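Local coordinates for putative periplasmic protein (Bacteroides vulgatus ATCC 8482, PDB 3DUE) that is of unknown function but belongs to a family of bacterial periplasmic PepSY-like proteins that may act as inhibitors, at residues 13-25 with 59-73. Numbering follows the deposited sequence.
Sequences LPQTAQTFIKTHF and KGIWTEVNCKYSAVP. With CAC (cacodylate ion), chain B.
Phe20 and Trp62 bring the two segments together with an oblique meeting of rings: the Phe20 ring and the five-membered ring of Trp62 have centroids 4.8 Å apart and planes at 39°. Their closest atoms, Phe20 CE1 and Trp62 CD1, are only 3.2 Å apart, a tight fit. Phe20 reaches out from the helix because CG is anti to the backbone N (chi1 -178°), and Trp62 CB lies over one face of the Phe20 ring. Val65 extends this apolar surface, and a beta-branched residue suits the place because its two methyls diverge: CG1 meets the edge of the Phe25 ring, while CG2 lies 4.0 Å from Phe20 CZ and over a face of the Trp62 ring.

Phe25, just past the helix, also takes a sulfur-aromatic contact at its edge, Cys67 SG to Phe25 CE1 being 3.7 Å. The Pro73 and Phe25 side chains run at about a right angle, and CD and CG of the proline both come 3.7 Å from Phe25 CZ. A rigid, apolar ring that offers CH surface to Phe25 and to the end of the helix suits the place.

At the other end the helix start meets backbone. The Pro14 ring, at the N-cap position, rests on Gly60, with Pro14 CG 3.7 Å from Gly60 N, and Ala17 CB approaches Gly60 O at 3.6 Å. With positive phi and no side chain, Gly60 lets both come directly against its backbone. Nearer the surface, Thr16 CG2 touches Ile61 CD1.

Beyond the segments, Ile97 of strand 94-99 touches Trp62 and Val65, and Arg99 makes a cation-pi contact with Trp62. The whole is helix-on-sheet packing: helix 15-24 covers a PepSY-like antiparallel sheet where strand 62-66 leads toward the second half of the chain.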
ATOM      1  N   LEU A  13       1.406  16.350   2.371  1.00 24.91           N
ATOM      2  CA  LEU A  13       2.084  15.049   2.428  1.00 22.38           C
ATOM      3  C   LEU A  13       3.582  15.225   2.172  1.00 21.50           C
ATOM      4  O   LEU A  13       3.987  16.132   1.417  1.00 20.99           O
ATOM      5  CB  LEU A  13       1.493  14.134   1.325  1.00 22.22           C
ATOM      6  CG  LEU A  13       0.056  13.651   1.341  1.00 22.86           C
ATOM      7  CD1 LEU A  13      -0.410  13.168  -0.087  1.00 19.86           C
ATOM      8  CD2 LEU A  13      -0.183  12.566   2.379  1.00 22.58           C
ATOM      9  N   PRO A  14       4.428  14.334   2.743  1.00 21.72           N
ATOM     10  CA  PRO A  14       5.814  14.414   2.397  1.00 22.00           C
ATOM     11  C   PRO A  14       5.958  14.338   0.874  1.00 21.54           C
ATOM     12  O   PRO A  14       5.164  13.674   0.194  1.00 19.93           O
ATOM     13  CB  PRO A  14       6.416  13.184   3.086  1.00 21.79           C
ATOM     14  CG  PRO A  14       5.500  12.926   4.234  1.00 22.50           C
ATOM     15  CD  PRO A  14       4.158  13.214   3.660  1.00 21.04           C
ATOM     16  N   GLN A  15       6.957  15.042   0.356  1.00 21.42           N
ATOM     17  CA  GLN A  15       7.264  15.076  -1.059  1.00 22.25           C
ATOM     18  C   GLN A  15       7.245  13.681  -1.729  1.00 21.99           C
ATOM     19  O   GLN A  15       6.668  13.509  -2.806  1.00 21.15           O
ATOM     20  CB  GLN A  15       8.652  15.691  -1.239  1.00 22.83           C
ATOM     21  CG  GLN A  15       9.066  15.713  -2.664  1.00 24.96           C
ATOM     22  CD  GLN A  15      10.504  16.099  -2.962  1.00 24.58           C
ATOM     23  OE1 GLN A  15      10.925  15.861  -4.083  1.00 27.49           O
ATOM     24  NE2 GLN A  15      11.257  16.706  -2.016  1.00 23.88           N
ATOM     25  N   THR A  16       7.875  12.710  -1.090  1.00 21.71           N
ATOM     26  CA  THR A  16       7.975  11.351  -1.646  1.00 22.56           C
ATOM     27  C   THR A  16       6.588  10.708  -1.861  1.00 22.04           C
ATOM     28  O   THR A  16       6.373  10.047  -2.890  1.00 22.09           O
ATOM     29  CB  THR A  16       8.913  10.475  -0.769  1.00 23.33           C
ATOM     30  OG1 THR A  16      10.199  11.110  -0.706  1.00 21.77           O
ATOM     31  CG2 THR A  16       9.083   9.066  -1.360  1.00 25.31           C
ATOM     32  N   ALA A  17       5.662  10.924  -0.914  1.00 20.14           N
ATOM     33  CA  ALA A  17       4.292  10.462  -1.044  1.00 21.05           C
ATOM     34  C   ALA A  17       3.566  11.189  -2.188  1.00 21.47           C
ATOM     35  O   ALA A  17       2.802  10.575  -2.909  1.00 22.13           O
ATOM     36  CB  ALA A  17       3.568  10.587   0.246  1.00 19.42           C
ATOM     37  N   GLN A  18       3.790  12.491  -2.368  1.00 21.20           N
ATOM     38  CA  GLN A  18       3.161  13.183  -3.489  1.00 20.19           C
ATOM     39  C   GLN A  18       3.662  12.614  -4.817  1.00 20.43           C
ATOM     40  O   GLN A  18       2.884  12.436  -5.772  1.00 20.24           O
ATOM     41  CB  GLN A  18       3.409  14.681  -3.428  1.00 20.62           C
ATOM     42  CG  GLN A  18       2.812  15.325  -2.200  1.00 21.50           C
ATOM     43  CD  GLN A  18       3.053  16.793  -2.201  1.00 23.47           C
ATOM     44  OE1 GLN A  18       2.784  17.461  -3.216  1.00 23.92           O
ATOM     45  NE2 GLN A  18       3.618  17.314  -1.114  1.00 21.82           N
ATOM     46  N   THR A  19       4.959  12.358  -4.916  1.00 20.24           N
ATOM     47  CA  THR A  19       5.552  11.816  -6.146  1.00 21.43           C
ATOM     48  C   THR A  19       5.028  10.400  -6.413  1.00 21.96           C
ATOM     49  O   THR A  19       4.815  10.013  -7.555  1.00 21.03           O
ATOM     50  CB  THR A  19       7.097  11.783  -6.053  1.00 21.84           C
ATOM     51  OG1 THR A  19       7.576  13.122  -5.995  1.00 23.46           O
ATOM     52  CG2 THR A  19       7.747  11.083  -7.269  1.00 22.58           C
ATOM     53  N   PHE A  20       4.886   9.624  -5.361  1.00 21.48           N
ATOM     54  CA  PHE A  20       4.347   8.281  -5.497  1.00 22.93           C
ATOM     55  C   PHE A  20       2.929   8.309  -6.126  1.00 22.71           C
ATOM     56  O   PHE A  20       2.641   7.556  -7.070  1.00 21.93           O
ATOM     57  CB  PHE A  20       4.349   7.589  -4.150  1.00 22.37           C
ATOM     58  CG  PHE A  20       3.844   6.178  -4.197  1.00 22.70           C
ATOM     59  CD1 PHE A  20       4.728   5.123  -4.420  1.00 23.64           C
ATOM     60  CD2 PHE A  20       2.511   5.909  -4.005  1.00 24.06           C
ATOM     61  CE1 PHE A  20       4.261   3.834  -4.438  1.00 22.99           C
ATOM     62  CE2 PHE A  20       2.049   4.605  -4.019  1.00 23.37           C
ATOM     63  CZ  PHE A  20       2.919   3.596  -4.246  1.00 21.87           C
ATOM     64  N   ILE A  21       2.072   9.210  -5.642  1.00 22.98           N
ATOM     65  CA  ILE A  21       0.714   9.367  -6.192  1.00 22.19           C
ATOM     66  C   ILE A  21       0.771   9.810  -7.662  1.00 22.93           C
ATOM     67  O   ILE A  21       0.054   9.283  -8.514  1.00 24.22           O
ATOM     68  CB  ILE A  21      -0.134  10.352  -5.332  1.00 22.47           C
ATOM     69  CG1 ILE A  21      -0.338   9.771  -3.890  1.00 22.44           C
ATOM     70  CG2 ILE A  21      -1.466  10.676  -6.021  1.00 21.61           C
ATOM     71  CD1 ILE A  21      -0.958  10.767  -2.907  1.00 23.40           C
ATOM     72  N   LYS A  22       1.627  10.765  -7.983  1.00 21.34           N
ATOM     73  CA  LYS A  22       1.699  11.249  -9.350  1.00 22.70           C
ATOM     74  C   LYS A  22       2.228  10.191 -10.272  1.00 23.22           C
ATOM     75  O   LYS A  22       1.795  10.111 -11.410  1.00 21.88           O
ATOM     76  CB  LYS A  22       2.530  12.534  -9.439  1.00 25.11           C
ATOM     77  CG  LYS A  22       1.738  13.734  -8.976  1.00 26.80           C
ATOM     78  N   THR A  23       3.135   9.352  -9.782  1.00 21.04           N
ATOM     79  CA  THR A  23       3.717   8.286 -10.614  1.00 21.82           C
ATOM     80  C   THR A  23       2.723   7.114 -10.877  1.00 21.43           C
ATOM     81  O   THR A  23       2.554   6.687 -12.013  1.00 20.62           O
ATOM     82  CB  THR A  23       5.017   7.755  -9.957  1.00 22.14           C
ATOM     83  OG1 THR A  23       5.989   8.816  -9.925  1.00 23.08           O
ATOM     84  CG2 THR A  23       5.616   6.575 -10.780  1.00 22.01           C
ATOM     85  N   HIS A  24       2.062   6.638  -9.829  1.00 20.85           N
ATOM     86  CA  HIS A  24       1.266   5.394  -9.891  1.00 22.45           C
ATOM     87  C   HIS A  24      -0.231   5.566  -9.965  1.00 22.62           C
ATOM     88  O   HIS A  24      -0.916   4.647 -10.408  1.00 25.32           O
ATOM     89  CB  HIS A  24       1.666   4.434  -8.723  1.00 22.93           C
ATOM     90  CG  HIS A  24       3.125   4.093  -8.697  1.00 22.97           C
ATOM     91  ND1 HIS A  24       3.737   3.363  -9.686  1.00 23.53           N
ATOM     92  CD2 HIS A  24       4.094   4.383  -7.794  1.00 24.73           C
ATOM     93  CE1 HIS A  24       5.030   3.263  -9.423  1.00 24.41           C
ATOM     94  NE2 HIS A  24       5.268   3.863  -8.268  1.00 23.66           N
ATOM     95  N   PHE A  25      -0.733   6.734  -9.587  1.00 22.30           N
ATOM     96  CA  PHE A  25      -2.164   7.039  -9.584  1.00 23.05           C
ATOM     97  C   PHE A  25      -2.428   8.431 -10.158  1.00 24.07           C
ATOM     98  O   PHE A  25      -3.204   9.212  -9.601  1.00 24.99           O
ATOM     99  CB  PHE A  25      -2.678   6.932  -8.143  1.00 23.70           C
ATOM    100  CG  PHE A  25      -2.433   5.597  -7.543  1.00 24.20           C
ATOM    101  CD1 PHE A  25      -3.343   4.562  -7.752  1.00 25.50           C
ATOM    102  CD2 PHE A  25      -1.291   5.339  -6.800  1.00 24.27           C
ATOM    103  CE1 PHE A  25      -3.107   3.297  -7.243  1.00 24.86           C
ATOM    104  CE2 PHE A  25      -1.070   4.075  -6.273  1.00 24.81           C
ATOM    105  CZ  PHE A  25      -1.987   3.043  -6.533  1.00 22.56           C
ATOM    106  N   LYS A  59       7.891   9.475   6.697  1.00 24.14           N
ATOM    107  CA  LYS A  59       8.753   9.985   5.644  1.00 24.51           C
ATOM    108  C   LYS A  59       8.104   9.884   4.251  1.00 23.45           C
ATOM    109  O   LYS A  59       8.749  10.202   3.251  1.00 24.24           O
ATOM    110  CB  LYS A  59      10.094   9.256   5.678  1.00 25.44           C
ATOM    111  CG  LYS A  59      10.832   9.457   7.011  1.00 26.17           C
ATOM    112  CD  LYS A  59      12.195   8.905   6.918  1.00 27.53           C
ATOM    113  CE  LYS A  59      12.746   8.517   8.230  1.00 28.09           C
ATOM    114  NZ  LYS A  59      14.023   7.826   7.995  1.00 27.75           N
ATOM    115  N   GLY A  60       6.835   9.495   4.199  1.00 23.23           N
ATOM    116  CA  GLY A  60       6.092   9.404   2.942  1.00 23.13           C
ATOM    117  C   GLY A  60       6.412   8.168   2.133  1.00 22.39           C
ATOM    118  O   GLY A  60       6.184   8.160   0.922  1.00 24.01           O
ATOM    119  N   ILE A  61       6.940   7.130   2.789  1.00 22.86           N
ATOM    120  CA  ILE A  61       7.249   5.866   2.131  1.00 22.33           C
ATOM    121  C   ILE A  61       6.032   4.951   2.367  1.00 22.27           C
ATOM    122  O   ILE A  61       5.578   4.792   3.490  1.00 21.61           O
ATOM    123  CB  ILE A  61       8.534   5.229   2.694  1.00 23.22           C
ATOM    124  CG1 ILE A  61       9.692   6.231   2.724  1.00 23.65           C
ATOM    125  CG2 ILE A  61       8.893   3.992   1.898  1.00 22.39           C
ATOM    126  CD1 ILE A  61      10.047   6.726   1.375  1.00 24.19           C
ATOM    127  N   TRP A  62       5.498   4.367   1.300  1.00 23.12           N
ATOM    128  CA  TRP A  62       4.260   3.611   1.412  1.00 22.80           C
ATOM    129  C   TRP A  62       4.408   2.406   2.312  1.00 21.52           C
ATOM    130  O   TRP A  62       5.478   1.769   2.334  1.00 21.67           O
ATOM    131  CB  TRP A  62       3.689   3.207   0.057  1.00 23.14           C
ATOM    132  CG  TRP A  62       4.456   2.237  -0.712  1.00 23.08           C
ATOM    133  CD1 TRP A  62       5.344   2.500  -1.709  1.00 23.28           C
ATOM    134  CD2 TRP A  62       4.371   0.803  -0.611  1.00 23.94           C
ATOM    135  NE1 TRP A  62       5.837   1.320  -2.222  1.00 24.26           N
ATOM    136  CE2 TRP A  62       5.265   0.267  -1.551  1.00 23.91           C
ATOM    137  CE3 TRP A  62       3.652  -0.072   0.223  1.00 23.67           C
ATOM    138  CZ2 TRP A  62       5.458  -1.094  -1.703  1.00 23.66           C
ATOM    139  CZ3 TRP A  62       3.827  -1.423   0.068  1.00 23.50           C
ATOM    140  CH2 TRP A  62       4.724  -1.929  -0.902  1.00 23.25           C
ATOM    141  N   THR A  63       3.371   2.216   3.124  1.00 21.12           N
ATOM    142  CA  THR A  63       3.176   1.063   4.022  1.00 19.77           C
ATOM    143  C   THR A  63       1.941   0.245   3.627  1.00 21.47           C
ATOM    144  O   THR A  63       1.837  -0.917   3.986  1.00 22.49           O
ATOM    145  CB  THR A  63       3.107   1.509   5.489  1.00 21.67           C
ATOM    146  OG1 THR A  63       2.069   2.483   5.649  1.00 21.00           O
ATOM    147  CG2 THR A  63       4.420   2.127   5.884  1.00 21.98           C
ATOM    148  N   GLU A  64       1.039   0.828   2.847  1.00 21.89           N
ATOM    149  CA  GLU A  64      -0.128   0.136   2.314  1.00 23.48           C
ATOM    150  C   GLU A  64      -0.550   0.697   0.955  1.00 22.29           C
ATOM    151  O   GLU A  64      -0.665   1.912   0.768  1.00 22.80           O
ATOM    152  CB  GLU A  64      -1.316   0.180   3.295  1.00 24.15           C
ATOM    153  CG  GLU A  64      -2.527  -0.589   2.818  1.00 25.54           C
ATOM    154  CD  GLU A  64      -3.708  -0.566   3.795  1.00 27.77           C
ATOM    155  OE1 GLU A  64      -3.497  -0.371   4.992  1.00 32.21           O
ATOM    156  OE2 GLU A  64      -4.853  -0.765   3.371  1.00 31.41           O
ATOM    157  N   VAL A  65      -0.791  -0.210   0.007  1.00 23.72           N
ATOM    158  CA  VAL A  65      -1.330   0.116  -1.315  1.00 23.50           C
ATOM    159  C   VAL A  65      -2.512  -0.847  -1.457  1.00 23.78           C
ATOM    160  O   VAL A  65      -2.350  -2.008  -1.767  1.00 23.15           O
ATOM    161  CB  VAL A  65      -0.306  -0.028  -2.443  1.00 26.27           C
ATOM    162  CG1 VAL A  65      -0.930   0.303  -3.806  1.00 24.70           C
ATOM    163  CG2 VAL A  65       0.873   0.860  -2.159  1.00 27.68           C
ATOM    164  N   ASN A  66      -3.698  -0.344  -1.145  1.00 22.72           N
ATOM    165  CA  ASN A  66      -4.917  -1.145  -1.120  1.00 22.50           C
ATOM    166  C   ASN A  66      -5.793  -0.780  -2.308  1.00 23.91           C
ATOM    167  O   ASN A  66      -6.617   0.186  -2.256  1.00 21.51           O
ATOM    168  CB  ASN A  66      -5.596  -0.902   0.223  1.00 23.45           C
ATOM    169  CG  ASN A  66      -6.783  -1.728   0.456  1.00 23.31           C
ATOM    170  OD1 ASN A  66      -7.457  -2.220  -0.487  1.00 25.18           O
ATOM    171  ND2 ASN A  66      -7.108  -1.886   1.734  1.00 24.24           N
ATOM    172  N   CYS A  67      -5.587  -1.537  -3.394  1.00 23.12           N
ATOM    173  CA  CYS A  67      -6.305  -1.333  -4.650  1.00 22.34           C
ATOM    174  C   CYS A  67      -7.396  -2.379  -4.868  1.00 22.63           C
ATOM    175  O   CYS A  67      -7.498  -2.974  -5.921  1.00 21.38           O
ATOM    176  CB  CYS A  67      -5.296  -1.267  -5.821  1.00 21.58           C
ATOM    177  SG  CYS A  67      -4.272   0.174  -5.694  1.00 23.71           S
ATOM    178  N   LYS A  68      -8.208  -2.613  -3.832  1.00 22.48           N
ATOM    179  CA  LYS A  68      -9.251  -3.651  -3.901  1.00 22.46           C
ATOM    180  C   LYS A  68     -10.328  -3.364  -4.956  1.00 21.06           C
ATOM    181  O   LYS A  68     -11.085  -4.250  -5.306  1.00 20.09           O
ATOM    182  CB  LYS A  68      -9.893  -3.871  -2.512  1.00 23.57           C
ATOM    183  CG  LYS A  68     -10.852  -2.761  -2.095  1.00 23.33           C
ATOM    184  CD  LYS A  68     -11.615  -3.083  -0.780  1.00 24.87           C
ATOM    185  CE  LYS A  68     -10.822  -2.837   0.461  1.00 24.50           C
ATOM    186  NZ  LYS A  68     -10.569  -1.403   0.638  1.00 22.88           N
ATOM    187  N   TYR A  69     -10.389  -2.122  -5.458  1.00 20.83           N
ATOM    188  CA  TYR A  69     -11.361  -1.738  -6.478  1.00 22.24           C
ATOM    189  C   TYR A  69     -10.737  -1.714  -7.858  1.00 22.95           C
ATOM    190  O   TYR A  69     -11.408  -1.376  -8.821  1.00 22.39           O
ATOM    191  CB  TYR A  69     -11.995  -0.379  -6.150  1.00 23.27           C
ATOM    192  CG  TYR A  69     -12.630  -0.349  -4.789  1.00 21.97           C
ATOM    193  CD1 TYR A  69     -13.899  -0.845  -4.585  1.00 23.00           C
ATOM    194  CD2 TYR A  69     -11.955   0.189  -3.714  1.00 22.58           C
ATOM    195  CE1 TYR A  69     -14.487  -0.816  -3.320  1.00 25.00           C
ATOM    196  CE2 TYR A  69     -12.522   0.215  -2.464  1.00 23.34           C
ATOM    197  CZ  TYR A  69     -13.788  -0.285  -2.265  1.00 23.59           C
ATOM    198  OH  TYR A  69     -14.364  -0.284  -0.996  1.00 24.03           O
ATOM    199  N   SER A  70      -9.450  -2.027  -7.951  1.00 21.58           N
ATOM    200  CA  SER A  70      -8.771  -2.113  -9.263  1.00 22.12           C
ATOM    201  C   SER A  70      -7.677  -3.210  -9.109  1.00 21.68           C
ATOM    202  O   SER A  70      -8.016  -4.372  -8.978  1.00 20.94           O
ATOM    203  CB  SER A  70      -8.272  -0.731  -9.719  1.00 23.55           C
ATOM    204  OG  SER A  70      -7.301  -0.142  -8.855  1.00 21.08           O
ATOM    205  N   ALA A  71      -6.403  -2.845  -9.098  1.00 20.51           N
ATOM    206  CA  ALA A  71      -5.294  -3.776  -8.860  1.00 20.61           C
ATOM    207  C   ALA A  71      -4.122  -2.911  -8.467  1.00 21.36           C
ATOM    208  O   ALA A  71      -4.104  -1.710  -8.823  1.00 21.13           O
ATOM    209  CB  ALA A  71      -4.967  -4.611 -10.134  1.00 19.16           C
ATOM    210  N   VAL A  72      -3.170  -3.475  -7.727  1.00 20.16           N
ATOM    211  CA  VAL A  72      -1.926  -2.772  -7.344  1.00 22.15           C
ATOM    212  C   VAL A  72      -1.102  -2.571  -8.611  1.00 20.88           C
ATOM    213  O   VAL A  72      -0.915  -3.518  -9.351  1.00 21.62           O
ATOM    214  CB  VAL A  72      -1.105  -3.590  -6.358  1.00 20.58           C
ATOM    215  CG1 VAL A  72       0.243  -2.902  -5.971  1.00 20.03           C
ATOM    216  CG2 VAL A  72      -1.960  -3.827  -5.069  1.00 21.38           C
ATOM    217  N   PRO A  73      -0.691  -1.332  -8.898  1.00 22.49           N
ATOM    218  CA  PRO A  73       0.156  -1.136 -10.087  1.00 22.74           C
ATOM    219  C   PRO A  73       1.427  -1.982  -9.994  1.00 22.60           C
ATOM    220  O   PRO A  73       2.138  -1.961  -8.988  1.00 22.03           O
ATOM    221  CB  PRO A  73       0.479   0.357 -10.038  1.00 23.94           C
ATOM    222  CG  PRO A  73      -0.690   0.941  -9.317  1.00 24.22           C
ATOM    223  CD  PRO A  73      -0.978  -0.045  -8.232  1.00 23.76           C
TER
HETATM  224 AS   CAC B   1     -12.581   1.838   1.540  1.00 23.44          AS
HETATM  225  O1  CAC B   1     -12.704   0.236   0.834  1.00 22.48           O
HETATM  226  O2  CAC B   1     -10.889   2.306   1.596  1.00 26.09           O
HETATM  227  C1  CAC B   1     -13.516   3.219   0.482  1.00 23.55           C
HETATM  228  C2  CAC B   1     -13.247   1.723   3.370  1.00 20.57           C